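PDB 2QN0: neurotoxin from Clostridium botulinum, which is the light-chain zinc protease of botulinum neurotoxin type C1, an endopeptidase that cleaves the neuronal SNARE proteins SNAP-25 and syntaxin. Local coordinates for residues 117-122 against 176-181. Sequence-based numbering, arbitrary orientation.
Sequences PGNNNT and TNNTFA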
loop_
_atom_site.group_PDB
_atom_site.type_symbol
_atom_site.label_atom_id
_atom_site.label_comp_id
_atom_site.label_asym_id
_atom_site.label_seq_id
_atom_site.Cartn_x
_atom_site.Cartn_y
_atom_site.Cartn_z
ATOM N N PRO A 117 9.349 -11.005 13.662
ATOM C CA PRO A 117 9.547 -10.136 14.825
ATOM C C PRO A 117 11.017 -9.848 15.116
ATOM O O PRO A 117 11.635 -10.498 15.960
ATOM C CB PRO A 117 8.860 -10.907 15.952
ATOM C CG PRO A 117 9.075 -12.329 15.559
ATOM C CD PRO A 117 8.809 -12.315 14.065
ATOM N N GLY A 118 11.568 -8.870 14.404
ATOM C CA GLY A 118 12.956 -8.503 14.602
ATOM C C GLY A 118 13.557 -7.770 13.422
ATOM O O GLY A 118 12.898 -7.552 12.402
ATOM N N ASN A 119 14.812 -7.359 13.575
ATOM C CA ASN A 119 15.532 -6.681 12.508
ATOM C C ASN A 119 16.992 -7.124 12.548
ATOM O O ASN A 119 17.341 -8.051 13.281
ATOM C CB ASN A 119 15.425 -5.153 12.634
ATOM C CG ASN A 119 16.031 -4.617 13.916
ATOM O OD1 ASN A 119 16.863 -5.267 14.548
ATOM N ND2 ASN A 119 15.626 -3.408 14.295
ATOM N N ASN A 120 17.839 -6.463 11.768
ATOM C CA ASN A 120 19.252 -6.823 11.707
ATOM C C ASN A 120 19.944 -6.880 13.068
ATOM O O ASN A 120 20.829 -7.709 13.279
ATOM C CB ASN A 120 20.006 -5.856 10.780
ATOM C CG ASN A 120 20.059 -4.433 11.319
ATOM O OD1 ASN A 120 19.027 -3.816 11.603
ATOM N ND2 ASN A 120 21.270 -3.898 11.451
ATOM N N ASN A 121 19.537 -6.017 13.993
ATOM C CA ASN A 121 20.158 -5.982 15.315
ATOM C C ASN A 121 19.520 -6.868 16.386
ATOM O O ASN A 121 19.949 -6.859 17.541
ATOM C CB ASN A 121 20.232 -4.538 15.813
ATOM C CG ASN A 121 21.289 -3.732 15.086
ATOM O OD1 ASN A 121 22.433 -4.165 14.966
ATOM N ND2 ASN A 121 20.915 -2.554 14.603
ATOM N N THR A 122 18.497 -7.629 16.016
ATOM C CA THR A 122 17.845 -8.524 16.967
ATOM C C THR A 122 18.701 -9.779 17.133
ATOM O O THR A 122 19.170 -10.347 16.149
ATOM C CB THR A 122 16.454 -8.959 16.464
ATOM O OG1 THR A 122 15.629 -7.804 16.283
ATOM C CG2 THR A 122 15.797 -9.902 17.463
ATOM N N THR A 176 17.070 5.051 14.239
ATOM C CA THR A 176 18.295 5.592 13.653
ATOM C C THR A 176 19.444 4.613 13.396
ATOM O O THR A 176 19.983 4.566 12.290
ATOM C CB THR A 176 18.842 6.751 14.514
ATOM O OG1 THR A 176 17.835 7.762 14.649
ATOM C CG2 THR A 176 20.072 7.364 13.863
ATOM N N ASN A 177 19.818 3.833 14.405
ATOM C CA ASN A 177 20.935 2.900 14.262
ATOM C C ASN A 177 20.654 1.561 13.585
ATOM O O ASN A 177 21.515 0.679 13.582
ATOM C CB ASN A 177 21.580 2.650 15.628
ATOM C CG ASN A 177 22.148 3.916 16.245
ATOM O OD1 ASN A 177 22.922 4.637 15.611
ATOM N ND2 ASN A 177 21.767 4.193 17.485
ATOM N N ASN A 178 19.467 1.396 13.010
ATOM C CA ASN A 178 19.146 0.146 12.330
ATOM C C ASN A 178 19.053 0.363 10.823
ATOM O O ASN A 178 19.128 1.492 10.338
ATOM C CB ASN A 178 17.811 -0.427 12.826
ATOM C CG ASN A 178 17.795 -0.683 14.321
ATOM O OD1 ASN A 178 18.773 -1.167 14.894
ATOM N ND2 ASN A 178 16.671 -0.375 14.960
ATOM N N THR A 179 18.905 -0.732 10.086
ATOM C CA THR A 179 18.746 -0.674 8.637
ATOM C C THR A 179 17.301 -1.100 8.386
ATOM O O THR A 179 16.646 -1.597 9.298
ATOM C CB THR A 179 19.709 -1.641 7.920
ATOM O OG1 THR A 179 19.550 -2.960 8.455
ATOM C CG2 THR A 179 21.153 -1.187 8.106
ATOM N N PHE A 180 16.801 -0.913 7.167
ATOM C CA PHE A 180 15.415 -1.271 6.853
ATOM C C PHE A 180 15.136 -2.767 6.748
ATOM O O PHE A 180 15.560 -3.432 5.800
ATOM C CB PHE A 180 14.975 -0.579 5.557
ATOM C CG PHE A 180 14.768 0.902 5.703
ATOM C CD1 PHE A 180 13.689 1.397 6.429
ATOM C CD2 PHE A 180 15.659 1.803 5.126
ATOM C CE1 PHE A 180 13.497 2.773 6.581
ATOM C CE2 PHE A 180 15.478 3.181 5.270
ATOM C CZ PHE A 180 14.395 3.666 5.999
ATOM N N ALA A 181 14.399 -3.285 7.726
ATOM C CA ALA A 181 14.041 -4.695 7.771
ATOM C C ALA A 181 13.210 -5.137 6.563
ATOM O O ALA A 181 13.236 -6.305 6.188
ATOM C CB ALA A 181 13.282 -4.996 9.065
HETATM O O HOH W 1 22.557 -1.282 12.154
#
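A type I beta turn, N119 to T122, presents three consecutive asparagines to the loop 176-181, where N178 and T179 receive them. The turn is closed by T122 N bonding to N119 O. T122 OG1 also accepts the backbone N-H of N119 at 2.9 Å. A weak bond from N121 N to N119 OD1 ties the first asparagine back into the turn.

The main bond across the contact is amide to amide. N121 ND2 donates to N178 OD1 at 2.6 Å, a short bond. The oxygen lies nearly in the amide plane of N121, and the donor lies in the carbonyl plane of N178. The two amides are nevertheless turned 51° apart. With N178 CG anti to its carbonyl carbon (chi1 -58°), the amide lies between N121, which meets OD1, and N119, which meets ND2.

N119 ND2 comes within 3.3 Å of N178 ND2. Both are donors, so they do not bond each other; D132 takes both, N119 ND2 on OD2 and N178 ND2 on OD1. The carboxylate thus bridges the two side chains.

N120 faces T179. Its OD1 accepts a long, weak but straight bond from T179 N (3.4 Å). T179 OG1 lies 3.3 Å from N120 CG and bonds to E184. One water accepts from N120 ND2 and N121 ND2 and donates to N177 O (2.6 Å), joining the loops at their more open side. On the buried side, A181 CB packs on N119 CB at 4.2 Å.

The contact is partly buried loop packing. It joins the connection between helix 101-112 and strand 126-128 to the one between strands 169-171 and 190-193, neighbours in the mixed sheet. R303, in helix 283-304, bonds to T122 O.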